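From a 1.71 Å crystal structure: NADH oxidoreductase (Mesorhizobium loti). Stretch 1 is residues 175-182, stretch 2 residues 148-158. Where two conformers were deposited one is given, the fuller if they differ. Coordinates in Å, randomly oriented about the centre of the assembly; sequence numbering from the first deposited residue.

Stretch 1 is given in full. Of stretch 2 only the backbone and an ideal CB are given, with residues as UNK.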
# COMPACT_ATOMS: atom_id res chain seq x y z
N SER A 175 -20.06 10.68 7.74
CA SER A 175 -19.73 10.20 9.08
C SER A 175 -19.29 11.36 9.98
O SER A 175 -18.82 12.38 9.46
CB SER A 175 -18.64 9.14 9.01
OG SER A 175 -17.39 9.71 8.67
N GLN A 176 -19.47 11.25 11.32
CA GLN A 176 -19.03 12.33 12.21
C GLN A 176 -17.55 12.69 12.01
O GLN A 176 -17.19 13.87 12.00
CB GLN A 176 -19.28 11.98 13.68
CG GLN A 176 -18.93 13.15 14.62
CD GLN A 176 -19.77 14.37 14.31
OE1 GLN A 176 -19.26 15.39 13.82
NE2 GLN A 176 -21.08 14.24 14.48
N LEU A 177 -16.70 11.68 11.86
CA LEU A 177 -15.27 11.90 11.66
C LEU A 177 -15.00 12.76 10.40
O LEU A 177 -14.26 13.76 10.46
CB LEU A 177 -14.57 10.54 11.58
CG LEU A 177 -13.08 10.53 11.28
CD1 LEU A 177 -12.29 11.45 12.21
CD2 LEU A 177 -12.54 9.12 11.40
N CYS A 178 -15.63 12.37 9.28
CA CYS A 178 -15.45 13.12 8.03
C CYS A 178 -15.93 14.54 8.18
O CYS A 178 -15.26 15.47 7.70
CB CYS A 178 -16.13 12.41 6.86
SG CYS A 178 -15.30 10.89 6.34
N LYS A 179 -17.04 14.75 8.91
CA LYS A 179 -17.53 16.09 9.14
C LYS A 179 -16.54 16.92 9.95
O LYS A 179 -16.37 18.09 9.65
CB LYS A 179 -18.92 16.08 9.78
CG LYS A 179 -19.96 15.46 8.83
CD LYS A 179 -21.41 15.75 9.22
CE LYS A 179 -21.88 14.98 10.41
NZ LYS A 179 -23.36 15.13 10.57
N LEU A 180 -15.85 16.33 10.95
CA LEU A 180 -14.83 17.08 11.69
C LEU A 180 -13.66 17.47 10.76
O LEU A 180 -13.13 18.58 10.84
CB LEU A 180 -14.29 16.26 12.87
CG LEU A 180 -15.23 16.03 14.07
CD1 LEU A 180 -14.60 15.09 15.03
CD2 LEU A 180 -15.60 17.32 14.74
N ILE A 181 -13.22 16.53 9.91
CA ILE A 181 -12.10 16.79 8.99
C ILE A 181 -12.50 17.85 7.98
O ILE A 181 -11.70 18.73 7.70
CB ILE A 181 -11.60 15.48 8.32
CG1 ILE A 181 -11.06 14.55 9.42
CG2 ILE A 181 -10.47 15.78 7.26
CD1 ILE A 181 -10.63 13.16 8.97
N ILE A 182 -13.74 17.78 7.47
CA ILE A 182 -14.24 18.77 6.51
C ILE A 182 -14.12 20.19 7.13
O ILE A 182 -13.60 21.10 6.48
CB ILE A 182 -15.68 18.45 6.01
CG1 ILE A 182 -15.67 17.22 5.09
CG2 ILE A 182 -16.24 19.66 5.22
CD1 ILE A 182 -17.05 16.57 4.82
N UNK A 148 -12.12 9.83 20.31
CA UNK A 148 -11.97 9.00 19.11
C UNK A 148 -12.02 9.81 17.83
O UNK A 148 -11.02 9.87 17.13
CB UNK A 148 -13.06 7.93 19.07
N UNK A 149 -13.13 10.50 17.57
CA UNK A 149 -13.22 11.23 16.31
C UNK A 149 -12.37 12.48 16.29
O UNK A 149 -11.62 12.62 15.33
CB UNK A 149 -14.68 11.60 16.03
N UNK A 150 -12.34 13.33 17.34
CA UNK A 150 -11.51 14.54 17.28
C UNK A 150 -10.02 14.25 17.12
O UNK A 150 -9.36 14.92 16.33
CB UNK A 150 -11.72 15.37 18.55
N UNK A 151 -9.47 13.25 17.84
CA UNK A 151 -8.03 13.00 17.72
C UNK A 151 -7.71 12.33 16.43
O UNK A 151 -6.67 12.62 15.86
CB UNK A 151 -7.52 12.15 18.88
N UNK A 152 -8.62 11.46 15.91
CA UNK A 152 -8.39 10.86 14.59
C UNK A 152 -8.45 11.96 13.53
O UNK A 152 -7.65 11.92 12.58
CB UNK A 152 -9.42 9.76 14.29
N UNK A 153 -9.37 12.93 13.69
CA UNK A 153 -9.48 14.01 12.70
C UNK A 153 -8.22 14.84 12.68
O UNK A 153 -7.74 15.20 11.60
CB UNK A 153 -10.69 14.90 12.99
N UNK A 154 -7.70 15.18 13.84
CA UNK A 154 -6.48 15.98 13.90
C UNK A 154 -5.34 15.20 13.28
O UNK A 154 -4.63 15.73 12.44
CB UNK A 154 -6.15 16.37 15.34
N UNK A 155 -5.17 13.95 13.71
CA UNK A 155 -4.04 13.17 13.23
C UNK A 155 -4.09 12.94 11.72
O UNK A 155 -3.07 13.07 11.05
CB UNK A 155 -3.99 11.82 13.96
N UNK A 156 -5.27 12.62 11.17
CA UNK A 156 -5.38 12.35 9.74
C UNK A 156 -5.37 13.63 8.92
O UNK A 156 -4.78 13.65 7.85
CB UNK A 156 -6.66 11.56 9.45
N UNK A 157 -5.94 14.71 9.44
CA UNK A 157 -5.86 15.96 8.70
C UNK A 157 -4.39 16.42 8.64
O UNK A 157 -3.99 17.02 7.63
CB UNK A 157 -6.74 17.03 9.35
N UNK A 158 -3.55 16.09 9.67
CA UNK A 158 -2.13 16.42 9.69
C UNK A 158 -1.44 15.74 8.48
O UNK A 158 -0.55 16.32 7.87
CB UNK A 158 -1.49 15.98 11.01

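Stretch 2 is helical from 148 to 158, and its axis passes 8.9 Å from that of helix 176-182 at an angle of 50° between their N-to-C directions. Stretch 1 offers mainly aliphatic surface: Leu177, Leu180 and Ile181.

Position 148 points sideways, with nothing of stretch 1 within 5.5 Å of its ideal CB, so this contact hardly restricts it. It is Val148.

At 149 the CB points toward stretch 1, 3.6 Å from Leu180 CD1 and 4.4 Å from Leu177 CA, and the two backbones are near, with 5.1 Å between the CA atoms of 149 and Leu177. A small or medium side chain, polar or apolar, would suit this close approach to Leu177 and Leu180. The residue is Asn149, whose chi1 near -72° (m) brings ND2 to 3.7 Å from Gln176 CB and OD1 to 3.7 Å from Leu177 CB. These are packing contacts; no hydrogen bond joins the stretches.

Position 150 points away, yet its ideal CB lies 4.6 Å from Leu180 CD1, so a compact apolar group could border that methyl. Pro150 does so, its CG 4.0 Å from Leu180 CD1.

Position 151 points away and is unconstrained here; it is Leu151.

At 152 the CB points toward stretch 1, and the ideal CB of 152 lies 3.9 Å from Leu177 CD1. Alanine, valine, serine or threonine would be plausible. In Thr152, CG2 meets Leu177 CD2 at 3.7 Å, while OG1 donates to Val148 O at 2.6 Å, satisfying the hydroxyl within its own helix.

At 153 the ideal CB is crowded by three residues at once: it is 3.6 Å from Ile181 CG1 and 3.9 Å from both Leu180 CB and Leu177 CD1. So crowded a site favours glycine, alanine or perhaps serine. Ala153 is found, and its CB packs 3.6 Å from Ile181 CG1.

Positions 154 and 155 do not reach stretch 1 and could vary widely as far as it is concerned; they are Ile154 and Ala155.

Position 156 points toward Ile181, whose CD1 is 4.3 Å from the ideal CB, and the approach suits leucine, isoleucine or methionine. Selenomethionine Met156 places CE 3.6 Å from Ile181 CD1 and 4.2 Å from Leu177 CD2. With Asn149, Thr152 and Ala153 it completes the hole that receives Leu177 as a knob.

At 157 the CB again points toward stretch 1, 4.4 Å from Ile181 CG2, leaving room for a large apolar side chain, aliphatic or aromatic. Phe157 takes chi1 near 180° (t), and its CD1 meets Ile181 CG2 obliquely at 4.1 Å.

Position 158 is out of reach, and a polar residue is as admissible as any; it is Asp158.

Stretch 2, residues 148-158: VNPLTAIAMFD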
# COMPACT_ATOMS: atom_id res chain seq x y z
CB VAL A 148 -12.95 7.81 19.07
CG1 VAL A 148 -12.80 7.02 17.76
CG2 VAL A 148 -12.74 6.89 20.29
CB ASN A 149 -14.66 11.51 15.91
CG ASN A 149 -15.36 10.23 15.46
OD1 ASN A 149 -14.72 9.26 15.04
ND2 ASN A 149 -16.66 10.17 15.65
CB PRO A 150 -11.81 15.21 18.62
CG PRO A 150 -13.27 14.87 18.83
CD PRO A 150 -13.22 13.38 18.53
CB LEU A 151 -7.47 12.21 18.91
CG LEU A 151 -7.63 12.94 20.25
CD1 LEU A 151 -7.11 12.08 21.37
CD2 LEU A 151 -6.89 14.31 20.25
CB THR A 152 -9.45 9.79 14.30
OG1 THR A 152 -9.44 8.84 15.36
CG2 THR A 152 -9.22 9.06 12.98
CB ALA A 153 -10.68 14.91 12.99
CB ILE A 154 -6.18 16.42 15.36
CG1 ILE A 154 -7.25 17.46 15.79
CG2 ILE A 154 -4.72 17.00 15.50
CD1 ILE A 154 -7.32 17.69 17.34
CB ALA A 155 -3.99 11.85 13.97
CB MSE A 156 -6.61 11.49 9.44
CG MSE A 156 -6.44 10.07 10.00
SE MSE A 156 -7.64 8.73 9.18
CE MSE A 156 -9.08 9.89 9.23
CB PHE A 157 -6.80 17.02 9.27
CG PHE A 157 -6.77 18.26 8.42
CD1 PHE A 157 -7.19 18.22 7.09
CD2 PHE A 157 -6.29 19.46 8.93
CE1 PHE A 157 -7.12 19.36 6.29
CE2 PHE A 157 -6.25 20.60 8.13
CZ PHE A 157 -6.64 20.54 6.81
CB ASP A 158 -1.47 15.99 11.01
CG ASP A 158 -1.46 17.03 12.13
OD1 ASP A 158 -1.81 18.21 11.85
OD2 ASP A 158 -1.06 16.68 13.27
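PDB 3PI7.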